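Local coordinates for putative DNA-binding protein (Streptomyces coelicolor, PDB 2EWT) that probably binds DNA through a helix-turn-helix domain, as a central regulator of aerial mycelium formation, at residues A[26-31]-A[35-40]. Numbering follows the deposited sequence.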
# COMPACT_ATOMS: atom_id res chain seq x y z
N GLY A 26 -14.34 14.61 -12.60
CA GLY A 26 -15.39 14.09 -11.74
C GLY A 26 -14.87 13.72 -10.36
O GLY A 26 -15.55 13.92 -9.35
N VAL A 27 -13.66 13.17 -10.32
CA VAL A 27 -13.04 12.78 -9.05
C VAL A 27 -12.77 14.02 -8.21
O VAL A 27 -13.04 14.03 -7.01
CB VAL A 27 -11.72 12.02 -9.28
CG1 VAL A 27 -10.94 11.88 -7.97
CG2 VAL A 27 -12.01 10.63 -9.84
N GLU A 28 -12.24 15.06 -8.84
CA GLU A 28 -11.94 16.31 -8.14
C GLU A 28 -13.23 16.92 -7.58
O GLU A 28 -13.24 17.47 -6.48
CB GLU A 28 -11.25 17.30 -9.07
CG GLU A 28 -10.68 18.53 -8.36
CD GLU A 28 -9.77 19.35 -9.25
OE1 GLU A 28 -8.82 18.77 -9.83
OE2 GLU A 28 -9.99 20.58 -9.37
N GLU A 29 -14.31 16.82 -8.35
CA GLU A 29 -15.58 17.37 -7.91
C GLU A 29 -16.18 16.55 -6.78
O GLU A 29 -16.54 17.10 -5.74
CB GLU A 29 -16.58 17.42 -9.08
CG GLU A 29 -16.20 18.40 -10.17
CD GLU A 29 -17.15 18.36 -11.34
OE1 GLU A 29 -17.29 17.28 -11.96
OE2 GLU A 29 -17.76 19.41 -11.65
N LYS A 30 -16.27 15.24 -6.97
CA LYS A 30 -16.85 14.37 -5.95
C LYS A 30 -16.08 14.42 -4.63
O LYS A 30 -16.67 14.30 -3.55
CB LYS A 30 -16.93 12.92 -6.45
CG LYS A 30 -17.67 12.00 -5.49
CD LYS A 30 -17.89 10.61 -6.08
CE LYS A 30 -18.78 9.78 -5.16
NZ LYS A 30 -19.08 8.43 -5.73
N SER A 31 -14.76 14.61 -4.71
CA SER A 31 -13.92 14.66 -3.52
C SER A 31 -13.80 16.07 -2.95
O SER A 31 -12.98 16.31 -2.07
CB SER A 31 -12.52 14.12 -3.83
OG SER A 31 -11.81 15.00 -4.68
N TRP A 35 -8.93 15.19 -3.96
CA TRP A 35 -8.18 14.43 -4.96
C TRP A 35 -8.17 15.22 -6.27
O TRP A 35 -9.13 15.15 -7.05
CB TRP A 35 -8.82 13.06 -5.17
CG TRP A 35 -9.05 12.31 -3.89
CD1 TRP A 35 -10.20 11.68 -3.51
CD2 TRP A 35 -8.12 12.12 -2.82
NE1 TRP A 35 -10.05 11.12 -2.27
CE2 TRP A 35 -8.78 11.37 -1.82
CE3 TRP A 35 -6.79 12.51 -2.60
CZ2 TRP A 35 -8.16 11.01 -0.61
CZ3 TRP A 35 -6.17 12.14 -1.40
CH2 TRP A 35 -6.86 11.40 -0.43
N LYS A 36 -7.10 15.98 -6.49
CA LYS A 36 -6.97 16.79 -7.69
C LYS A 36 -6.75 15.95 -8.94
O LYS A 36 -6.02 14.96 -8.92
CB LYS A 36 -5.81 17.78 -7.53
CG LYS A 36 -6.02 18.85 -6.47
CD LYS A 36 -7.11 19.84 -6.86
CE LYS A 36 -7.11 21.06 -5.94
NZ LYS A 36 -7.29 20.70 -4.51
N ALA A 37 -7.37 16.36 -10.04
CA ALA A 37 -7.26 15.66 -11.32
C ALA A 37 -5.81 15.46 -11.76
O ALA A 37 -5.45 14.38 -12.24
CB ALA A 37 -8.04 16.41 -12.39
N VAL A 38 -4.99 16.49 -11.61
CA VAL A 38 -3.59 16.41 -12.02
C VAL A 38 -2.82 15.40 -11.18
O VAL A 38 -1.98 14.66 -11.70
CB VAL A 38 -2.91 17.80 -11.92
CG1 VAL A 38 -1.42 17.67 -12.18
CG2 VAL A 38 -3.54 18.75 -12.92
N VAL A 39 -3.11 15.36 -9.88
CA VAL A 39 -2.43 14.43 -8.98
C VAL A 39 -2.87 12.99 -9.23
O VAL A 39 -2.03 12.09 -9.36
CB VAL A 39 -2.69 14.79 -7.51
CG1 VAL A 39 -1.98 13.81 -6.59
CG2 VAL A 39 -2.22 16.21 -7.23
N VAL A 40 -4.18 12.77 -9.32
CA VAL A 40 -4.69 11.43 -9.57
C VAL A 40 -4.16 10.95 -10.91
O VAL A 40 -3.80 9.78 -11.07
CB VAL A 40 -6.23 11.40 -9.57
CG1 VAL A 40 -6.73 10.01 -9.92
CG2 VAL A 40 -6.76 11.81 -8.20
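E28 and A37 meet where the carboxylate of one helix takes up a backbone N-H at the start of the next. E28 OE1 accepts from A37 N at 2.8 Å, a bond that is almost straight (174° at the hydrogen) and uses the anti lone pair, the one turned away from OE2. The side chain gets there by leaving its helix with CG anti to the backbone N (chi1 -170°) and running on extended. The CD methylene of K36, the N-cap residue, lies 3.6 Å from E28 OE1; its ammonium turns instead to the carbonyl of G33, and the two charged ends stay apart. The E28 backbone takes part as well, CA making a C-H...O contact of 3.2 Å with W35 O. With only a methyl group, as in an alanine here, the A37 amide would probably lose its acceptor and the K36 CD methylene the carboxylate it lies against.

Helices 24-30 and 37-45, joined by a short connection, form the helix-turn-helix of this domain, in which the second helix is probably the recognition helix, as in relatives. S31, just past the first helix, secures the return of the chain: a chi1 of 69° sets its OG where it can give to V27 O and take from W35 N, the latter at 3.0 Å. The V27 carbonyl also receives S31 N, the two donors arriving from opposite faces of its plane. S31 CB rests obliquely against the indole, 3.4 Å from W35 CD1. The indole also makes an edge-to-face contact with F61 of helix 52-62. On the buried side, V27 CG1 packs against W35 CB at 3.7 Å and more loosely against V40 CG2.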